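Local coordinates for small TOPRIM domain protein (Geobacillus stearothermophilus, PDB 2FCJ) that is of unknown function but has a Toprim domain, which in topoisomerases and primases serves metal-dependent nucleic acid chemistry, so a related role is probable, at residues L23-V28 with A104-R109; A39-L44 with R72-A77; R13-K18 with R87-A92; V4-I9 with G50-L55. All coordinates share one frame; numbering follows the deposited sequence.

Overall arrangement
Contact 4 is the centre of the fold, pairing two adjacent strands of the parallel sheet by backbone hydrogen bonds, with apolar side chains on one face and a mixed group on the other. Contact 1 meets it: Lys6 of contact 4 forms a salt bridge with Glu25, and Val28 is bonded to Ile8. Contact 1 is a surface meeting of two loops. Contact 2 packs helix 38-47 against the end of helix 61-73 and the turn that follows it, on the apolar face, touching Ile9 and Val53, with no hydrogen bond across it. Contact 3, partly buried, ties a helix to a loop through a lysine and backbone carbonyls, about 22 Å from contact 2, centre to centre.

Contact 1 (L23-V28 with A104-R109); sequences LNEPVV and ARFDVR
Glu25 sets CG between its backbone N and carbonyl carbon (chi1 59°); the chain extends beyond CG, and the turned carboxylate presents OE2 to Asp107 N. Asp107 N donates to Glu25 OE2 over 2.9 Å, meeting the carboxylate on its anti side, 27° out of plane. Asn24 N in turn gives its hydrogen to Asp107 O at 2.7 Å, almost straight, although the donor stands above the carbonyl plane. This is a loop-to-loop junction at the edge of a Toprim-type fold: residues 23-28 lead from helix 13-22 into strand 28-31, while residues 104-109 leave helix 94-103 through a Schellman motif with Arg105 as the C-prime residue. Beside the polar bonds lies an apolar patch. Val27 CG2 reaches the edge of the Phe106 ring, 3.9 Å from CE1, and Leu23 CD2 approaches Phe106 CD1 obliquely at 3.9 Å. An alanine in place of Glu25 would probably leave Asp107 N without its carboxylate partner and Lys6 without its salt bridge. That salt bridge probably offsets the repulsion between Glu25 OE2 and Asp107 OD1, 4.1 Å apart. The Phe106 ring also meets Tyr54 edge-to-face and Lys6 in a cation-pi contact.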
# COMPACT_ATOMS: atom_id res chain seq x y z
N LEU A 23 11.36 0.26 -2.67
CA LEU A 23 10.98 0.27 -4.08
C LEU A 23 12.12 0.68 -5.00
O LEU A 23 12.95 1.52 -4.64
CB LEU A 23 9.78 1.19 -4.29
CG LEU A 23 8.45 0.63 -3.80
CD1 LEU A 23 7.37 1.69 -3.79
CD2 LEU A 23 8.07 -0.55 -4.65
N ASN A 24 12.15 0.07 -6.17
CA ASN A 24 13.16 0.42 -7.17
C ASN A 24 12.55 0.97 -8.45
O ASN A 24 13.20 1.00 -9.49
CB ASN A 24 14.04 -0.79 -7.49
CG ASN A 24 15.30 -0.41 -8.25
OD1 ASN A 24 15.93 0.60 -7.98
ND2 ASN A 24 15.67 -1.25 -9.21
N GLU A 25 11.28 1.35 -8.39
CA GLU A 25 10.62 2.07 -9.47
C GLU A 25 9.78 3.19 -8.84
O GLU A 25 9.44 3.12 -7.66
CB GLU A 25 9.74 1.12 -10.28
CG GLU A 25 8.64 0.42 -9.46
CD GLU A 25 7.71 -0.42 -10.32
OE1 GLU A 25 7.23 0.13 -11.34
OE2 GLU A 25 7.42 -1.60 -9.98
N PRO A 26 9.47 4.24 -9.61
CA PRO A 26 8.61 5.29 -9.08
C PRO A 26 7.17 4.80 -8.87
O PRO A 26 6.60 4.15 -9.73
CB PRO A 26 8.65 6.38 -10.17
CG PRO A 26 9.03 5.66 -11.39
CD PRO A 26 9.94 4.55 -10.97
N VAL A 27 6.66 5.00 -7.67
CA VAL A 27 5.31 4.55 -7.33
C VAL A 27 4.75 5.67 -6.51
O VAL A 27 5.45 6.24 -5.68
CB VAL A 27 5.36 3.26 -6.48
CG1 VAL A 27 3.97 2.94 -5.91
CG2 VAL A 27 5.91 2.09 -7.28
N VAL A 28 3.50 6.06 -6.78
CA VAL A 28 2.86 7.03 -5.92
C VAL A 28 2.44 6.31 -4.65
O VAL A 28 1.72 5.32 -4.71
CB VAL A 28 1.62 7.65 -6.58
CG1 VAL A 28 1.00 8.71 -5.67
CG2 VAL A 28 1.94 8.23 -7.96
N ALA A 104 3.73 -9.00 -5.87
CA ALA A 104 2.76 -8.20 -6.60
C ALA A 104 3.35 -7.49 -7.82
O ALA A 104 2.71 -6.62 -8.41
CB ALA A 104 2.11 -7.18 -5.65
N ARG A 105 4.57 -7.85 -8.20
CA ARG A 105 5.20 -7.35 -9.42
C ARG A 105 5.75 -5.93 -9.36
O ARG A 105 5.98 -5.31 -10.39
CB ARG A 105 4.27 -7.53 -10.63
CG ARG A 105 4.03 -8.99 -10.99
CD ARG A 105 3.08 -9.14 -12.17
NE ARG A 105 2.38 -10.42 -12.14
CZ ARG A 105 1.23 -10.62 -11.50
NH1 ARG A 105 0.65 -9.63 -10.84
NH2 ARG A 105 0.66 -11.82 -11.53
N PHE A 106 6.08 -5.46 -8.16
CA PHE A 106 6.85 -4.25 -8.02
C PHE A 106 8.35 -4.55 -8.14
O PHE A 106 8.86 -5.54 -7.57
CB PHE A 106 6.59 -3.62 -6.65
CG PHE A 106 5.22 -3.00 -6.52
CD1 PHE A 106 5.02 -1.69 -6.88
CD2 PHE A 106 4.13 -3.74 -6.07
CE1 PHE A 106 3.77 -1.09 -6.75
CE2 PHE A 106 2.88 -3.15 -5.99
CZ PHE A 106 2.71 -1.83 -6.33
N ASP A 107 9.08 -3.61 -8.75
CA ASP A 107 10.54 -3.58 -8.68
C ASP A 107 10.97 -3.17 -7.29
O ASP A 107 10.66 -2.06 -6.85
CB ASP A 107 11.10 -2.54 -9.65
CG ASP A 107 10.94 -2.93 -11.10
OD1 ASP A 107 10.42 -4.02 -11.37
OD2 ASP A 107 11.38 -2.14 -11.96
N VAL A 108 11.74 -4.02 -6.63
CA VAL A 108 12.30 -3.69 -5.32
C VAL A 108 13.82 -3.68 -5.39
O VAL A 108 14.41 -4.35 -6.24
CB VAL A 108 11.80 -4.67 -4.24
CG1 VAL A 108 10.28 -4.72 -4.27
CG2 VAL A 108 12.36 -6.06 -4.47
N ARG A 109 14.44 -2.91 -4.52
CA ARG A 109 15.90 -2.90 -4.37
C ARG A 109 16.44 -4.25 -3.87
O ARG A 109 15.92 -4.81 -2.90
CB ARG A 109 16.32 -1.78 -3.42
CG ARG A 109 15.93 -0.38 -3.89
CD ARG A 109 16.33 0.68 -2.88
NE ARG A 109 17.78 0.72 -2.66
CZ ARG A 109 18.64 1.33 -3.47
NH1 ARG A 109 18.21 1.94 -4.58
NH2 ARG A 109 19.94 1.33 -3.18

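Contact 2 (A39-L44 with R72-A77); sequences ARLEEL and RMFPEA
Leu41 on helix 38-47 meets Met73 and Phe74 on one side of the parallel sheet of the Toprim fold, where helix 38-47 packs against the last residue of helix 61-73 and the turn after it. Leu41 is the one residue that touches both Met73 and Phe74. It holds CG anti to its backbone N (chi1 -166°), and its two methyls part company from there: Leu41 CD2 lies 3.6 Å from Met73 CB, while Leu41 CD1 comes to the edge of the Phe74 ring, 3.7 Å from Phe74 CD2. Leu41 was modelled in two conformers, so the methyl contacts belong to the one described. Leu44 CG approaches Phe74 CE2 obliquely, at a looser 4.3 Å. The Met73 chain bends twice, and the second bend (chi3 -54°) puts CE 3.9 Å from Glu42 CB, on the more exposed side of the helix. No hydrogen bond crosses between the segments; the surfaces are joined by apolar contact.

Beyond Met73 the chain leaves the helix and makes a type I turn from Phe74 to Ala77, closed by a bond from Ala77 N to Phe74 O. The turn brings Ala77 CB over the centre of the Phe74 ring, 4.2 Å above its plane. Alongside, Arg72 makes a salt bridge with Asp38, giving the two helices a polar tie beside their apolar one. Leu41 also rests on Gln69 and Phe70 of helix 61-73. Through Leu44, and through Phe74 just past helix 61-73, the contact rests on Ile9 of strand 6-10, and through Phe74 and Ala77 on Val53 of strand 52-56.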
# COMPACT_ATOMS: atom_id res chain seq x y z
N ALA A 39 -15.80 10.61 1.40
CA ALA A 39 -15.73 11.58 0.30
C ALA A 39 -14.31 11.73 -0.24
O ALA A 39 -14.10 11.82 -1.45
CB ALA A 39 -16.28 12.93 0.75
N ARG A 40 -13.32 11.77 0.65
CA ARG A 40 -11.93 11.83 0.20
C ARG A 40 -11.52 10.55 -0.54
O ARG A 40 -10.83 10.59 -1.56
CB ARG A 40 -10.98 12.11 1.37
CG ARG A 40 -11.11 13.50 1.98
CD ARG A 40 -10.07 13.71 3.08
NE ARG A 40 -8.71 13.51 2.59
CZ ARG A 40 -7.86 14.50 2.34
NH1 ARG A 40 -6.64 14.23 1.87
NH2 ARG A 40 -8.21 15.76 2.55
N LEU A 41 -12.02 9.41 -0.08
CA LEU A 41 -11.76 8.15 -0.77
C LEU A 41 -12.40 8.10 -2.15
O LEU A 41 -11.79 7.64 -3.09
CB LEU A 41 -12.26 6.99 0.09
CG LEU A 41 -11.77 5.61 -0.32
CD1 LEU A 41 -10.26 5.64 -0.58
CD2 LEU A 41 -12.11 4.59 0.74
N GLU A 42 -13.64 8.57 -2.26
CA GLU A 42 -14.29 8.64 -3.56
C GLU A 42 -13.51 9.54 -4.51
O GLU A 42 -13.33 9.21 -5.68
CB GLU A 42 -15.73 9.16 -3.43
CG GLU A 42 -16.48 9.34 -4.75
CD GLU A 42 -17.90 9.84 -4.56
OE1 GLU A 42 -18.24 10.24 -3.43
OE2 GLU A 42 -18.67 9.83 -5.54
N GLU A 43 -13.07 10.70 -4.02
CA GLU A 43 -12.26 11.60 -4.83
C GLU A 43 -10.99 10.91 -5.31
O GLU A 43 -10.61 11.03 -6.47
CB GLU A 43 -11.88 12.84 -4.02
CG GLU A 43 -12.99 13.84 -3.83
CD GLU A 43 -12.49 15.14 -3.23
OE1 GLU A 43 -11.29 15.20 -2.88
OE2 GLU A 43 -13.27 16.10 -3.14
N LEU A 44 -10.31 10.24 -4.39
CA LEU A 44 -9.12 9.50 -4.74
C LEU A 44 -9.40 8.44 -5.81
O LEU A 44 -8.65 8.31 -6.77
CB LEU A 44 -8.54 8.85 -3.49
CG LEU A 44 -7.18 8.18 -3.62
CD1 LEU A 44 -6.13 9.21 -4.03
CD2 LEU A 44 -6.83 7.52 -2.29
N ARG A 72 -15.94 -1.19 -0.02
CA ARG A 72 -17.21 -0.49 -0.25
C ARG A 72 -17.03 0.71 -1.19
O ARG A 72 -17.82 0.92 -2.10
CB ARG A 72 -17.82 -0.07 1.09
CG ARG A 72 -19.09 0.78 1.00
CD ARG A 72 -19.72 1.03 2.38
NE ARG A 72 -18.77 1.62 3.33
CZ ARG A 72 -18.52 2.92 3.44
NH1 ARG A 72 -19.16 3.79 2.66
NH2 ARG A 72 -17.63 3.37 4.33
N MET A 73 -15.99 1.51 -0.95
CA MET A 73 -15.81 2.80 -1.66
C MET A 73 -14.87 2.74 -2.88
O MET A 73 -14.92 3.61 -3.75
CB MET A 73 -15.30 3.88 -0.68
CG MET A 73 -16.24 4.21 0.47
SD MET A 73 -17.76 5.02 -0.08
CE MET A 73 -17.11 6.41 -1.02
N PHE A 74 -13.94 1.80 -2.86
CA PHE A 74 -12.84 1.82 -3.83
C PHE A 74 -12.51 0.38 -4.18
O PHE A 74 -11.42 -0.09 -3.93
CB PHE A 74 -11.65 2.51 -3.19
CG PHE A 74 -10.57 2.97 -4.17
CD1 PHE A 74 -10.60 2.62 -5.52
CD2 PHE A 74 -9.51 3.74 -3.72
CE1 PHE A 74 -9.57 3.05 -6.40
CE2 PHE A 74 -8.51 4.15 -4.57
CZ PHE A 74 -8.55 3.82 -5.91
N PRO A 75 -13.48 -0.34 -4.77
CA PRO A 75 -13.31 -1.77 -5.05
C PRO A 75 -12.19 -2.05 -6.07
O PRO A 75 -11.69 -3.17 -6.13
CB PRO A 75 -14.69 -2.17 -5.59
CG PRO A 75 -15.27 -0.89 -6.12
CD PRO A 75 -14.82 0.14 -5.14
N GLU A 76 -11.74 -1.02 -6.77
CA GLU A 76 -10.74 -1.16 -7.82
C GLU A 76 -9.39 -1.46 -7.22
O GLU A 76 -8.51 -2.00 -7.91
CB GLU A 76 -10.64 0.14 -8.64
CG GLU A 76 -11.85 0.45 -9.47
CD GLU A 76 -12.79 1.44 -8.81
OE1 GLU A 76 -12.92 1.45 -7.57
OE2 GLU A 76 -13.42 2.22 -9.55
N ALA A 77 -9.19 -1.04 -5.97
CA ALA A 77 -7.90 -1.19 -5.32
C ALA A 77 -7.67 -2.63 -4.93
O ALA A 77 -8.52 -3.27 -4.29
CB ALA A 77 -7.83 -0.30 -4.09

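Contact 3 (R13-K18 with R87-A92); sequences RSDKQK and REVAAA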
# COMPACT_ATOMS: atom_id res chain seq x y z
N ARG A 13 2.38 7.08 8.32
CA ARG A 13 3.52 7.79 7.75
C ARG A 13 4.75 6.89 7.65
O ARG A 13 5.48 6.94 6.66
CB ARG A 13 3.87 9.00 8.61
CG ARG A 13 4.76 10.02 7.93
CD ARG A 13 5.61 10.77 8.94
NE ARG A 13 5.66 12.21 8.67
CZ ARG A 13 6.53 12.79 7.85
NH1 ARG A 13 7.43 12.05 7.21
NH2 ARG A 13 6.50 14.10 7.67
N SER A 14 5.02 6.13 8.71
CA SER A 14 6.19 5.27 8.71
C SER A 14 6.04 4.15 7.69
O SER A 14 7.02 3.72 7.09
CB SER A 14 6.48 4.71 10.11
OG SER A 14 5.33 4.10 10.66
N ASP A 15 4.80 3.70 7.48
CA ASP A 15 4.53 2.69 6.45
C ASP A 15 4.99 3.25 5.12
O ASP A 15 5.57 2.53 4.32
CB ASP A 15 3.03 2.40 6.32
CG ASP A 15 2.44 1.75 7.55
OD1 ASP A 15 3.19 1.28 8.43
OD2 ASP A 15 1.19 1.75 7.64
N LYS A 16 4.61 4.49 4.83
CA LYS A 16 4.92 5.12 3.56
C LYS A 16 6.43 5.21 3.32
O LYS A 16 6.92 4.81 2.27
CB LYS A 16 4.29 6.51 3.50
CG LYS A 16 4.65 7.32 2.27
CD LYS A 16 3.57 8.35 2.03
CE LYS A 16 4.07 9.54 1.26
NZ LYS A 16 2.96 10.50 1.03
N GLN A 17 7.15 5.70 4.32
CA GLN A 17 8.60 5.80 4.21
C GLN A 17 9.25 4.43 4.02
O GLN A 17 10.16 4.28 3.21
CB GLN A 17 9.16 6.53 5.43
CG GLN A 17 8.53 7.89 5.66
CD GLN A 17 9.06 8.96 4.73
OE1 GLN A 17 10.11 9.56 4.99
NE2 GLN A 17 8.33 9.24 3.66
N LYS A 18 8.76 3.44 4.74
CA LYS A 18 9.31 2.09 4.67
C LYS A 18 9.08 1.46 3.29
O LYS A 18 9.99 0.87 2.70
CB LYS A 18 8.64 1.22 5.73
CG LYS A 18 9.15 -0.19 5.80
CD LYS A 18 8.76 -0.78 7.14
CE LYS A 18 9.39 -2.15 7.33
NZ LYS A 18 9.42 -2.47 8.77
N ARG A 87 1.84 -8.91 11.75
CA ARG A 87 0.81 -8.01 12.30
C ARG A 87 0.74 -6.64 11.61
O ARG A 87 -0.29 -6.28 11.02
CB ARG A 87 1.02 -7.81 13.80
CG ARG A 87 -0.23 -7.34 14.52
CD ARG A 87 0.08 -6.98 15.97
NE ARG A 87 -0.94 -6.10 16.54
CZ ARG A 87 -0.93 -5.66 17.79
NH1 ARG A 87 -1.89 -4.85 18.22
NH2 ARG A 87 0.05 -6.01 18.61
N GLU A 88 1.80 -5.86 11.77
CA GLU A 88 1.86 -4.48 11.26
C GLU A 88 2.94 -4.33 10.20
O GLU A 88 4.03 -4.87 10.33
CB GLU A 88 2.17 -3.51 12.40
CG GLU A 88 1.06 -3.38 13.44
CD GLU A 88 1.50 -2.56 14.64
OE1 GLU A 88 2.38 -1.68 14.48
OE2 GLU A 88 1.02 -2.84 15.76
N VAL A 89 2.66 -3.51 9.19
CA VAL A 89 3.62 -3.21 8.15
C VAL A 89 4.89 -2.67 8.79
O VAL A 89 6.01 -2.98 8.36
CB VAL A 89 3.03 -2.18 7.17
CG1 VAL A 89 4.06 -1.79 6.14
CG2 VAL A 89 1.79 -2.76 6.51
N ALA A 90 4.72 -1.88 9.85
CA ALA A 90 5.84 -1.29 10.57
C ALA A 90 6.72 -2.33 11.25
O ALA A 90 7.91 -2.09 11.49
CB ALA A 90 5.33 -0.29 11.61
N ALA A 91 6.14 -3.46 11.62
CA ALA A 91 6.86 -4.47 12.40
C ALA A 91 7.61 -5.43 11.48
O ALA A 91 8.63 -6.01 11.86
CB ALA A 91 5.88 -5.24 13.29
N ALA A 92 7.08 -5.59 10.27
CA ALA A 92 7.61 -6.59 9.35
C ALA A 92 9.05 -6.27 8.96
O ALA A 92 9.42 -5.12 8.80
CB ALA A 92 6.73 -6.68 8.11
O HOH W 1 2.37 -0.37 10.37
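Lys18, on helix 13-22, stretches its chain across to residues 89-92, and its ammonium group is where the contact is tightest. CG lies anti to the backbone N (chi1 -178°), and the extended chain beyond carries NZ to three backbone carbonyls. The shortest bond is from Lys18 NZ to Ala92 O, 2.7 Å, nearly along the C=O axis. Ala90 O at 3.1 Å from the same NZ accepts a weak bond, and Val89 O, more distant, another weak one. Helical backbone angles at 89-91, with Glu88 O accepting from both Ala91 N and Ala92 N, probably help to gather the oxygens about one nitrogen. An alanine in place of Lys18 would probably leave the carbonyls of Ala90 and Ala92 without their ammonium partner and the turn freer to move away from the helix.

One turn earlier on the helix the fit is different. Asp15 and Val89 cross at about a right angle, with Asp15 OD1 3.7 Å from Val89 CB. Between Asp15 OD1 and Ala90 N, too far apart to bond directly at 3.8 Å, lies a water that accepts from Ala90 N and probably donates to Asp15 OD1. The exposed side is looser still: Ser14 OG comes only to 4.5 Å from Ala90 CB. Val89 N is bonded to Asp58 OD1, and Glu88 touches Asp58 and Asp60. That pair of aspartates matches the DxD spacing of Toprim domains, where such acidic residues commonly bind a metal, so this loop probably borders the equivalent site here.

Contact 4 (V4-I9 with G50-L55); sequences VEKVII and GYDVYL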
# COMPACT_ATOMS: atom_id res chain seq x y z
N VAL A 4 4.08 6.98 -14.74
CA VAL A 4 3.90 6.24 -13.51
C VAL A 4 2.45 5.81 -13.39
O VAL A 4 1.55 6.64 -13.57
CB VAL A 4 4.32 7.10 -12.30
CG1 VAL A 4 4.01 6.37 -11.00
CG2 VAL A 4 5.79 7.43 -12.38
N GLU A 5 2.23 4.51 -13.21
CA GLU A 5 0.88 3.94 -13.17
C GLU A 5 0.52 3.32 -11.83
O GLU A 5 -0.65 3.19 -11.48
CB GLU A 5 0.70 2.88 -14.25
CG GLU A 5 1.06 3.34 -15.64
CD GLU A 5 0.21 2.68 -16.69
OE1 GLU A 5 0.05 1.44 -16.66
OE2 GLU A 5 -0.32 3.41 -17.54
N LYS A 6 1.53 2.92 -11.08
CA LYS A 6 1.30 2.18 -9.85
C LYS A 6 1.14 3.11 -8.69
O LYS A 6 1.89 4.07 -8.53
CB LYS A 6 2.45 1.23 -9.60
CG LYS A 6 2.58 0.18 -10.68
CD LYS A 6 3.71 -0.78 -10.37
CE LYS A 6 4.08 -1.58 -11.60
NZ LYS A 6 5.02 -2.67 -11.21
N VAL A 7 0.24 2.72 -7.78
CA VAL A 7 -0.06 3.47 -6.58
C VAL A 7 -0.22 2.50 -5.42
O VAL A 7 -0.94 1.50 -5.55
CB VAL A 7 -1.39 4.22 -6.75
CG1 VAL A 7 -1.71 5.02 -5.48
CG2 VAL A 7 -1.34 5.15 -7.97
N ILE A 8 0.47 2.75 -4.31
CA ILE A 8 0.26 2.01 -3.06
C ILE A 8 -0.31 2.96 -2.03
O ILE A 8 0.23 4.04 -1.81
CB ILE A 8 1.57 1.38 -2.53
CG1 ILE A 8 2.10 0.36 -3.53
CG2 ILE A 8 1.37 0.69 -1.17
CD1 ILE A 8 3.52 -0.04 -3.27
N ILE A 9 -1.40 2.54 -1.39
CA ILE A 9 -2.02 3.30 -0.32
C ILE A 9 -1.75 2.60 0.99
O ILE A 9 -1.88 1.38 1.09
CB ILE A 9 -3.53 3.43 -0.56
CG1 ILE A 9 -3.79 4.09 -1.93
CG2 ILE A 9 -4.20 4.23 0.56
CD1 ILE A 9 -5.23 4.05 -2.39
N GLY A 50 -7.86 4.22 -14.00
CA GLY A 50 -6.85 3.90 -15.01
C GLY A 50 -5.49 3.60 -14.42
O GLY A 50 -4.63 3.04 -15.09
N TYR A 51 -5.33 3.87 -13.12
CA TYR A 51 -4.09 3.54 -12.43
C TYR A 51 -4.15 2.13 -11.87
O TYR A 51 -5.23 1.52 -11.78
CB TYR A 51 -3.83 4.50 -11.27
CG TYR A 51 -3.28 5.84 -11.69
CD1 TYR A 51 -1.95 6.16 -11.46
CD2 TYR A 51 -4.10 6.78 -12.31
CE1 TYR A 51 -1.46 7.40 -11.82
CE2 TYR A 51 -3.61 8.02 -12.67
CZ TYR A 51 -2.28 8.31 -12.44
OH TYR A 51 -1.78 9.54 -12.81
N ASP A 52 -2.99 1.63 -11.47
CA ASP A 52 -2.86 0.29 -10.93
C ASP A 52 -2.67 0.44 -9.41
O ASP A 52 -1.58 0.74 -8.94
CB ASP A 52 -1.64 -0.40 -11.58
CG ASP A 52 -1.49 -1.85 -11.18
OD1 ASP A 52 -2.47 -2.47 -10.73
OD2 ASP A 52 -0.38 -2.41 -11.37
N VAL A 53 -3.74 0.23 -8.65
CA VAL A 53 -3.79 0.70 -7.27
C VAL A 53 -3.83 -0.49 -6.31
O VAL A 53 -4.54 -1.47 -6.56
CB VAL A 53 -5.04 1.57 -7.04
CG1 VAL A 53 -5.08 2.11 -5.62
CG2 VAL A 53 -5.10 2.72 -8.03
N TYR A 54 -3.09 -0.35 -5.21
CA TYR A 54 -2.95 -1.38 -4.19
C TYR A 54 -3.17 -0.74 -2.84
O TYR A 54 -2.77 0.41 -2.62
CB TYR A 54 -1.54 -1.98 -4.23
CG TYR A 54 -1.18 -2.60 -5.56
CD1 TYR A 54 -1.31 -3.95 -5.78
CD2 TYR A 54 -0.76 -1.81 -6.62
CE1 TYR A 54 -0.99 -4.51 -7.01
CE2 TYR A 54 -0.43 -2.37 -7.84
CZ TYR A 54 -0.55 -3.71 -8.02
OH TYR A 54 -0.21 -4.25 -9.24
N LEU A 55 -3.76 -1.50 -1.93
CA LEU A 55 -3.89 -1.11 -0.53
C LEU A 55 -3.11 -2.09 0.34
O LEU A 55 -3.37 -3.30 0.32
CB LEU A 55 -5.36 -1.12 -0.11
CG LEU A 55 -5.60 -0.87 1.37
CD1 LEU A 55 -5.27 0.55 1.78
CD2 LEU A 55 -7.04 -1.20 1.72
O HOH W 2 0.51 9.07 -14.31
O HOH W 3 2.96 -4.22 -9.66
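Residues 6-9 and 52-55 run as neighbouring parallel strands, Val7 abreast of Val53 and Ile9 of Leu55, with axes 4.7 Å apart at closest and 18° between their directions. Four backbone bonds join them: Asp52 N to Glu5 O, Val7 N to Asp52 O, Tyr54 N to Val7 O and Ile9 N to Tyr54 O. On the face of Val7, Val53, Ile9 and Leu55 the side chains are apolar. Ile9 CG1 stands anti to the carbonyl carbon (chi1 -57°), and Ile9 CD1 beyond it reaches Val53 CG1 at 3.8 Å; Ile9 CG2 lies 4.0 Å from Leu55 CD1. At the start of the strands Val7 CG2 approaches Tyr51 CD1 obliquely at 3.7 Å, while a water joins Tyr51 OH to Val4 O. The other face, of Lys6, Asp52, Ile8 and Tyr54, is mixed. Tyr54 OH donates to Asp52 OD2 over 2.8 Å, on the syn side of the carboxylate, and a second water links that hydroxyl to Lys6 NZ, whose salt bridge is with Glu25. These are the two inner strands of the sheet, with 28-31 beyond 6-10 and 78-80 beyond 52-56. Phe70 of helix 61-73 packs on Ile9 and Leu55, and Phe106 on Ile8 across the sheet.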